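Local coordinates for amyloid-like protein 1 (Homo sapiens, PDB 3PMR) that probably binds heparin and takes part in cell adhesion through its E2 domain, which forms a dimer, as in the related amyloid precursor protein, at residues E39-M42 with R43-N46; T147-H150 with Y151-V154. All blocks are in the same frame, centred on the assembly; numbering follows the deposited sequence.

Contact 1 (E39-M42 with R43-N46); sequences ERRM and RQIN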
loop_
_atom_site.group_PDB
_atom_site.type_symbol
_atom_site.label_atom_id
_atom_site.label_comp_id
_atom_site.label_asym_id
_atom_site.label_seq_id
_atom_site.Cartn_x
_atom_site.Cartn_y
_atom_site.Cartn_z
ATOM N N GLU B 39 -2.331 6.653 -12.751
ATOM C CA GLU B 39 -1.853 7.471 -13.864
ATOM C C GLU B 39 -2.982 8.184 -14.593
ATOM O O GLU B 39 -2.871 9.363 -14.944
ATOM C CB GLU B 39 -1.091 6.591 -14.863
ATOM C CG GLU B 39 0.241 6.072 -14.348
ATOM C CD GLU B 39 0.862 5.032 -15.265
ATOM O OE1 GLU B 39 2.062 4.724 -15.091
ATOM O OE2 GLU B 39 0.147 4.515 -16.154
ATOM N N ARG B 40 -4.068 7.462 -14.828
ATOM C CA ARG B 40 -5.218 8.027 -15.520
ATOM C C ARG B 40 -5.794 9.201 -14.724
ATOM O O ARG B 40 -6.089 10.262 -15.267
ATOM C CB ARG B 40 -6.281 6.940 -15.705
ATOM C CG ARG B 40 -7.525 7.382 -16.465
ATOM C CD ARG B 40 -8.532 6.239 -16.558
ATOM N NE ARG B 40 -7.991 5.098 -17.291
ATOM C CZ ARG B 40 -8.603 3.920 -17.392
ATOM N NH1 ARG B 40 -9.781 3.726 -16.803
ATOM N NH2 ARG B 40 -8.040 2.932 -18.081
ATOM N N ARG B 41 -5.938 9.007 -13.419
ATOM C CA ARG B 41 -6.492 10.043 -12.569
ATOM C C ARG B 41 -5.544 11.229 -12.396
ATOM O O ARG B 41 -5.986 12.376 -12.318
ATOM C CB ARG B 41 -6.882 9.444 -11.215
ATOM C CG ARG B 41 -7.968 8.362 -11.328
ATOM C CD ARG B 41 -9.208 8.882 -12.069
ATOM N NE ARG B 41 -10.315 7.928 -12.019
ATOM C CZ ARG B 41 -11.584 8.242 -12.259
ATOM N NH1 ARG B 41 -11.916 9.490 -12.570
ATOM N NH2 ARG B 41 -12.525 7.310 -12.170
ATOM N N MET B 42 -4.245 10.957 -12.333
ATOM C CA MET B 42 -3.264 12.029 -12.213
ATOM C C MET B 42 -3.381 12.971 -13.422
ATOM O O MET B 42 -3.340 14.186 -13.260
ATOM C CB MET B 42 -1.847 11.441 -12.104
ATOM C CG MET B 42 -1.524 10.924 -10.701
ATOM S SD MET B 42 0.009 9.981 -10.640
ATOM C CE MET B 42 1.183 11.250 -11.162
ATOM N N ARG B 43 -3.546 12.416 -14.622
ATOM C CA ARG B 43 -3.700 13.233 -15.838
ATOM C C ARG B 43 -4.980 14.068 -15.827
ATOM O O ARG B 43 -4.993 15.205 -16.306
ATOM C CB ARG B 43 -3.732 12.369 -17.098
ATOM C CG ARG B 43 -2.459 11.635 -17.415
ATOM C CD ARG B 43 -2.481 11.169 -18.860
ATOM N NE ARG B 43 -1.613 10.014 -19.065
ATOM C CZ ARG B 43 -1.937 8.771 -18.723
ATOM N NH1 ARG B 43 -3.115 8.518 -18.162
ATOM N NH2 ARG B 43 -1.082 7.780 -18.931
ATOM N N GLN B 44 -6.065 13.495 -15.318
ATOM C CA GLN B 44 -7.337 14.214 -15.255
ATOM C C GLN B 44 -7.236 15.369 -14.267
ATOM O O GLN B 44 -7.710 16.461 -14.533
ATOM C CB GLN B 44 -8.470 13.279 -14.822
ATOM C CG GLN B 44 -8.848 12.246 -15.860
ATOM C CD GLN B 44 -9.812 11.193 -15.318
ATOM O OE1 GLN B 44 -10.352 11.326 -14.218
ATOM N NE2 GLN B 44 -10.030 10.146 -16.099
ATOM N N ILE B 45 -6.623 15.118 -13.121
ATOM C CA ILE B 45 -6.455 16.156 -12.116
ATOM C C ILE B 45 -5.617 17.282 -12.705
ATOM O O ILE B 45 -5.912 18.458 -12.526
ATOM C CB ILE B 45 -5.716 15.629 -10.869
ATOM C CG1 ILE B 45 -6.552 14.547 -10.181
ATOM C CG2 ILE B 45 -5.418 16.782 -9.924
ATOM C CD1 ILE B 45 -5.836 13.831 -9.048
ATOM N N ASN B 46 -4.551 16.914 -13.398
ATOM C CA ASN B 46 -3.699 17.920 -13.970
ATOM C C ASN B 46 -4.468 18.774 -14.988
ATOM O O ASN B 46 -4.375 19.985 -14.967
ATOM C CB ASN B 46 -2.475 17.273 -14.609
ATOM C CG ASN B 46 -1.383 18.280 -14.885
ATOM O OD1 ASN B 46 -0.934 18.991 -13.981
ATOM N ND2 ASN B 46 -0.964 18.363 -16.136
HETATM O O HOH W 1 -0.982 4.985 -18.544
#
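Residues 39-42 and 43-46 form one continuous alpha-helical run, with four i to i+4 backbone hydrogen bonds from Arg43, Gln44, Ile45 and Asn46 back to Glu39, Arg40, Arg41 and Met42. Arg41 and Gln44 lie side by side and point the same way. Arg41 NH1 donates to Gln44 OE1 at 2.9 Å. The donor sits in the amide plane, on a lone pair of OE1, but the N-H...O angle is only 134°. The guanidinium and amide planes stand 77° apart, so the two flat groups do not stack. Arg41 reaches this place by a bend about CB-CG (chi2 -55°), which also brings its CD to 3.4 Å from Gln44 OE1. At the nitrogen end of the amide, Gln44 NE2 lies 3.7 Å from Arg40 CG. Without the amide, as with an alanine at Gln44, Arg41 NH1 would probably keep its bond to Gln84 but lose this acceptor, and Arg40 CG would lose a neighbour. One water bridges the Glu39 carboxylate and the Arg43 guanidinium. The water donates to Glu39 OE2 at 2.7 Å and accepts from Arg43 NH2 at 2.8 Å, in the guanidinium plane. The direct gap from OE2 to NH2 is 4.5 Å, and Arg43 is poorly ordered, so this link is probably loose. The strongest partner of Arg41 is Glu88 of helix 64-119, in a salt bridge with NE; NH1 also hydrogen-bonds to Gln84. Ile45 packs there on Leu81, while Met42 and Ile45 meet Arg149 and Tyr151 of the second subunit.

Contact 2 (T147-H150 with Y151-V154); sequences TLRH and YQHV. With PO4 (phosphate ion), chain D; PO4 (phosphate ion), chain F.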
loop_
_atom_site.group_PDB
_atom_site.type_symbol
_atom_site.label_atom_id
_atom_site.label_comp_id
_atom_site.label_asym_id
_atom_site.label_seq_id
_atom_site.Cartn_x
_atom_site.Cartn_y
_atom_site.Cartn_z
ATOM N N THR B 147 -5.846 -13.473 8.176
ATOM C CA THR B 147 -6.707 -12.879 9.183
ATOM C C THR B 147 -5.914 -11.888 10.032
ATOM O O THR B 147 -6.358 -10.772 10.256
ATOM C CB THR B 147 -7.284 -13.965 10.094
ATOM O OG1 THR B 147 -8.048 -14.880 9.301
ATOM C CG2 THR B 147 -8.162 -13.351 11.168
ATOM N N LEU B 148 -4.740 -12.302 10.502
ATOM C CA LEU B 148 -3.897 -11.449 11.334
ATOM C C LEU B 148 -3.448 -10.189 10.598
ATOM O O LEU B 148 -3.492 -9.089 11.157
ATOM C CB LEU B 148 -2.662 -12.230 11.811
ATOM C CG LEU B 148 -2.874 -13.433 12.745
ATOM C CD1 LEU B 148 -1.654 -14.327 12.726
ATOM C CD2 LEU B 148 -3.157 -12.950 14.163
ATOM N N ARG B 149 -3.007 -10.349 9.351
ATOM C CA ARG B 149 -2.550 -9.213 8.544
ATOM C C ARG B 149 -3.668 -8.199 8.307
ATOM O O ARG B 149 -3.445 -6.987 8.356
ATOM C CB ARG B 149 -2.003 -9.687 7.185
ATOM C CG ARG B 149 -1.417 -8.555 6.341
ATOM C CD ARG B 149 -0.778 -9.059 5.046
ATOM N NE ARG B 149 0.170 -10.138 5.296
ATOM C CZ ARG B 149 -0.062 -11.422 5.029
ATOM N NH1 ARG B 149 -1.216 -11.806 4.491
ATOM N NH2 ARG B 149 0.862 -12.330 5.309
ATOM N N HIS B 150 -4.870 -8.697 8.042
ATOM C CA HIS B 150 -6.000 -7.820 7.795
ATOM C C HIS B 150 -6.285 -6.942 9.014
ATOM O O HIS B 150 -6.499 -5.735 8.895
ATOM C CB HIS B 150 -7.246 -8.627 7.470
ATOM C CG HIS B 150 -8.432 -7.772 7.173
ATOM N ND1 HIS B 150 -9.668 -7.983 7.744
ATOM C CD2 HIS B 150 -8.559 -6.675 6.393
ATOM C CE1 HIS B 150 -10.506 -7.050 7.331
ATOM N NE2 HIS B 150 -9.858 -6.242 6.511
ATOM N N TYR B 151 -6.310 -7.576 10.179
ATOM C CA TYR B 151 -6.549 -6.891 11.442
ATOM C C TYR B 151 -5.430 -5.863 11.680
ATOM O O TYR B 151 -5.679 -4.708 12.027
ATOM C CB TYR B 151 -6.574 -7.942 12.557
ATOM C CG TYR B 151 -6.760 -7.404 13.948
ATOM C CD1 TYR B 151 -7.776 -6.490 14.242
ATOM C CD2 TYR B 151 -5.928 -7.821 14.979
ATOM C CE1 TYR B 151 -7.950 -6.009 15.537
ATOM C CE2 TYR B 151 -6.089 -7.349 16.264
ATOM C CZ TYR B 151 -7.093 -6.445 16.539
ATOM O OH TYR B 151 -7.196 -5.961 17.813
ATOM N N GLN B 152 -4.200 -6.307 11.477
ATOM C CA GLN B 152 -3.025 -5.471 11.648
ATOM C C GLN B 152 -3.106 -4.232 10.753
ATOM O O GLN B 152 -2.773 -3.126 11.178
ATOM C CB GLN B 152 -1.767 -6.288 11.324
ATOM C CG GLN B 152 -0.487 -5.470 11.258
ATOM C CD GLN B 152 -0.267 -4.837 9.900
ATOM O OE1 GLN B 152 0.441 -3.835 9.780
ATOM N NE2 GLN B 152 -0.869 -5.415 8.867
ATOM N N HIS B 153 -3.560 -4.427 9.519
ATOM C CA HIS B 153 -3.692 -3.333 8.565
ATOM C C HIS B 153 -4.757 -2.330 9.002
ATOM O O HIS B 153 -4.552 -1.118 8.913
ATOM C CB HIS B 153 -4.055 -3.870 7.179
ATOM C CG HIS B 153 -4.370 -2.794 6.188
ATOM N ND1 HIS B 153 -3.395 -2.036 5.576
ATOM C CD2 HIS B 153 -5.556 -2.296 5.761
ATOM C CE1 HIS B 153 -3.965 -1.116 4.818
ATOM N NE2 HIS B 153 -5.275 -1.252 4.913
ATOM N N VAL B 154 -5.900 -2.837 9.465
ATOM C CA VAL B 154 -6.986 -1.970 9.911
ATOM C C VAL B 154 -6.548 -1.165 11.154
ATOM O O VAL B 154 -6.812 0.035 11.249
ATOM C CB VAL B 154 -8.281 -2.809 10.213
ATOM C CG1 VAL B 154 -9.330 -1.951 10.902
ATOM C CG2 VAL B 154 -8.867 -3.358 8.894
HETATM P P PO4 D . -0.022 -3.466 5.784
HETATM O O1 PO4 D . -0.657 -2.335 6.509
HETATM O O2 PO4 D . -0.773 -4.724 6.062
HETATM O O3 PO4 D . -0.040 -3.192 4.321
HETATM O O4 PO4 D . 1.383 -3.612 6.242
HETATM P P PO4 F . 1.835 -15.183 3.193
HETATM O O1 PO4 F . 0.905 -14.846 4.301
HETATM O O2 PO4 F . 1.851 -16.655 2.989
HETATM O O3 PO4 F . 1.383 -14.513 1.945
HETATM O O4 PO4 F . 3.206 -14.714 3.535
#
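Arg149 O accepts two hydrogen bonds, one from His153 N at 2.8 Å and one from Gln152 NE2 at 3.1 Å. The first is an ordinary alpha-helical i to i+4 bond within helix 126-157 of the E2 domain. The second folds the side chain of Gln152 back onto the same helix, its NE2 on a lone pair of the carbonyl. A bend at CB-CG (chi2 -85°) makes this return possible. The same NE2 also donates to O2 of a phosphate ion at 2.9 Å, so the backbone carbonyl and the anion together fix the amide. His153 grips this phosphate too. Its ND1 donates to O1 at 2.9 Å, with the oxygen in the ring plane. Arg149 turns toward another phosphate. Its NH2 donates to O1 at 2.7 Å, at the edge of the guanidinium, while its NE forms a salt bridge with Glu38 of the second subunit. Tyr151 likewise crosses the dimer interface, its OH hydrogen-bonded to Glu82 of that subunit. Arg89 of the second subunit and Arg145 of this chain also hydrogen-bond to phosphate. The phosphates probably come from the crystallisation liquor, but such anion sites are consistent with heparin binding. Towards helix 159-187, His150 and Val154 both touch Met165. Val154 CG2 sits over one face of the His150 ring, 4.2 Å from its centroid, in a CH-pi contact.

In the fold
Contact 1 lies on helix 26-56 and contact 2 on helix 126-157. Within one chain they do not touch: their centres are 31 Å apart and their nearest atoms about 19 Å. The dimer brings them together across subunits. Segment 39-46 of one chain meets segment 147-154 of the other, and contact 2 meets helices 26-56 and 64-119 of the partner. Each chain thus offers both surfaces to the interface. Two phosphates, probably from the crystallisation liquor, lie beside contact 2, and a residue of the second subunit, Arg89, also bonds phosphate. Residues of both subunits could therefore contribute to an anion-binding surface of the kind heparin would need.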